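Possible metal-dependent hydrolase (Veillonella parvula, PDB 3RPC) probably acts as a zinc-dependent hydrolase of the metallo-beta-lactamase superfamily, with two zinc ions held by histidine and aspartate side chains. Local coordinates at residues 184-189 and 221-226. Sequence-based numbering, arbitrary orientation.
Sequences PNVIIM and KIIAVH. With ZN (zinc ion), chain F.
Met189, Lys221 and Ile223 bury the most surface where two neighbouring parallel strands, 186-189 and 221-225, pair within one sheet of the metallo-beta-lactamase fold. Helix 207-216 connects them, making a beta-alpha-beta unit. Five backbone hydrogen bonds zip the pair together: Lys221 O accepts from Ile187 N at 2.9 Å, Ile187 O from Ile223 N, and Ile223 O from Met189 N. The last rung, Val225 N to Met189 O, is 2.8 Å long and nearly straight at 168°.

Met189, built as selenomethionine, shares the helix-covered face with Ile187 and Ile222. Its SE, held anti to CA by a chi2 of 175°, rests 3.6 Å from Ile222 CG2; Met213 of the helix packs against both Ile187 and Ile222. On the opposite face Ile223 reaches diagonally back along the neighbouring strand, its CD1 meeting Val186 CG1 at 3.9 Å, while Ile188 CG2 touches Val225 CG2. Tyr7 of strand 6-11 packs on Ile188 and Val225. Lys221 contributes mainly backbone, its N bonded to Asn185 O; NZ makes a weak hydrogen bond to Thr263 O.

Past Val225 the chain leaves the sheet and delivers His226 to a zinc site completed by Asp76, His77 and Asp168. One water O lies 2.3 Å from this zinc and a second, more distant, 2.6 Å, and His226 NE2 coordinates it at 2.3 Å.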
loop_
_atom_site.group_PDB
_atom_site.type_symbol
_atom_site.label_atom_id
_atom_site.label_comp_id
_atom_site.label_asym_id
_atom_site.label_seq_id
_atom_site.Cartn_x
_atom_site.Cartn_y
_atom_site.Cartn_z
ATOM N N PRO A 184 -9.698 15.378 -0.571
ATOM C CA PRO A 184 -8.842 16.537 -0.854
ATOM C C PRO A 184 -9.499 17.581 -1.753
ATOM O O PRO A 184 -10.235 17.241 -2.692
ATOM C CB PRO A 184 -7.619 15.921 -1.545
ATOM C CG PRO A 184 -8.107 14.601 -2.090
ATOM C CD PRO A 184 -9.144 14.122 -1.109
ATOM N N ASN A 185 -9.213 18.844 -1.450
ATOM C CA ASN A 185 -9.714 19.980 -2.214
ATOM C C ASN A 185 -8.745 20.400 -3.312
ATOM O O ASN A 185 -9.138 21.073 -4.265
ATOM C CB ASN A 185 -9.971 21.158 -1.269
ATOM C CG ASN A 185 -10.783 20.754 -0.058
ATOM O OD1 ASN A 185 -10.271 20.724 1.056
ATOM N ND2 ASN A 185 -12.050 20.419 -0.272
ATOM N N VAL A 186 -7.480 20.011 -3.157
ATOM C CA VAL A 186 -6.430 20.284 -4.141
ATOM C C VAL A 186 -5.681 18.986 -4.376
ATOM O O VAL A 186 -5.305 18.312 -3.413
ATOM C CB VAL A 186 -5.443 21.356 -3.630
ATOM C CG1 VAL A 186 -4.312 21.598 -4.647
ATOM C CG2 VAL A 186 -6.182 22.649 -3.330
ATOM N N ILE A 187 -5.481 18.619 -5.638
ATOM C CA ILE A 187 -4.860 17.339 -5.959
ATOM C C ILE A 187 -3.712 17.552 -6.932
ATOM O O ILE A 187 -3.932 17.961 -8.073
ATOM C CB ILE A 187 -5.905 16.368 -6.555
ATOM C CG1 ILE A 187 -7.077 16.215 -5.573
ATOM C CG2 ILE A 187 -5.267 15.015 -6.897
ATOM C CD1 ILE A 187 -8.254 15.403 -6.137
ATOM N N ILE A 188 -2.491 17.298 -6.471
ATOM C CA ILE A 188 -1.296 17.515 -7.276
ATOM C C ILE A 188 -0.861 16.157 -7.823
ATOM O O ILE A 188 -0.520 15.257 -7.051
ATOM C CB ILE A 188 -0.167 18.144 -6.428
ATOM C CG1 ILE A 188 -0.631 19.474 -5.832
ATOM C CG2 ILE A 188 1.079 18.356 -7.267
ATOM C CD1 ILE A 188 0.286 19.999 -4.734
HETATM N N MSE A 189 -0.897 16.016 -9.150
HETATM C CA MSE A 189 -0.706 14.732 -9.826
HETATM C C MSE A 189 0.511 14.737 -10.734
HETATM O O MSE A 189 0.762 15.724 -11.433
HETATM C CB MSE A 189 -1.916 14.431 -10.715
HETATM C CG MSE A 189 -3.268 14.546 -10.047
HETATM SE SE MSE A 189 -4.671 14.271 -11.383
HETATM C CE MSE A 189 -4.236 12.450 -11.952
ATOM N N LYS A 221 -9.485 21.192 -7.113
ATOM C CA LYS A 221 -8.558 21.877 -8.001
ATOM C C LYS A 221 -7.438 20.895 -8.298
ATOM O O LYS A 221 -6.670 20.527 -7.405
ATOM C CB LYS A 221 -7.997 23.121 -7.325
ATOM C CG LYS A 221 -7.059 23.917 -8.204
ATOM C CD LYS A 221 -7.437 25.389 -8.207
ATOM C CE LYS A 221 -7.333 25.993 -6.820
ATOM N NZ LYS A 221 -7.973 27.332 -6.759
ATOM N N ILE A 222 -7.362 20.436 -9.538
ATOM C CA ILE A 222 -6.317 19.511 -9.929
ATOM C C ILE A 222 -5.124 20.273 -10.504
ATOM O O ILE A 222 -5.298 21.231 -11.258
ATOM C CB ILE A 222 -6.866 18.496 -10.930
ATOM C CG1 ILE A 222 -7.919 17.636 -10.220
ATOM C CG2 ILE A 222 -5.744 17.666 -11.506
ATOM C CD1 ILE A 222 -8.939 17.006 -11.134
ATOM N N ILE A 223 -3.920 19.860 -10.120
ATOM C CA ILE A 223 -2.699 20.497 -10.599
ATOM C C ILE A 223 -1.817 19.405 -11.175
ATOM O O ILE A 223 -1.391 18.509 -10.444
ATOM C CB ILE A 223 -1.956 21.227 -9.447
ATOM C CG1 ILE A 223 -2.862 22.304 -8.841
ATOM C CG2 ILE A 223 -0.659 21.853 -9.957
ATOM C CD1 ILE A 223 -2.284 23.013 -7.600
ATOM N N ALA A 224 -1.561 19.464 -12.484
ATOM C CA ALA A 224 -0.770 18.445 -13.168
ATOM C C ALA A 224 0.685 18.869 -13.330
ATOM O O ALA A 224 0.973 19.945 -13.872
ATOM C CB ALA A 224 -1.387 18.119 -14.533
ATOM N N VAL A 225 1.591 18.017 -12.864
ATOM C CA VAL A 225 3.024 18.307 -12.887
ATOM C C VAL A 225 3.836 17.084 -13.337
ATOM O O VAL A 225 3.272 16.152 -13.918
ATOM C CB VAL A 225 3.517 18.823 -11.509
ATOM C CG1 VAL A 225 2.784 20.115 -11.138
ATOM C CG2 VAL A 225 3.327 17.766 -10.424
ATOM N N HIS A 226 5.144 17.089 -13.077
ATOM C CA HIS A 226 6.044 15.989 -13.454
ATOM C C HIS A 226 6.198 15.883 -14.976
ATOM O O HIS A 226 6.261 14.793 -15.540
ATOM C CB HIS A 226 5.576 14.652 -12.834
ATOM C CG HIS A 226 6.671 13.641 -12.653
ATOM N ND1 HIS A 226 7.414 13.150 -13.705
ATOM C CD2 HIS A 226 7.136 13.011 -11.543
ATOM C CE1 HIS A 226 8.295 12.275 -13.254
ATOM N NE2 HIS A 226 8.147 12.171 -11.945
HETATM ZN ZN ZN F . 9.347 10.625 -10.806
HETATM O O HOH W 1 10.953 9.017 -10.428
HETATM O O HOH W 2 8.957 9.109 -12.836
#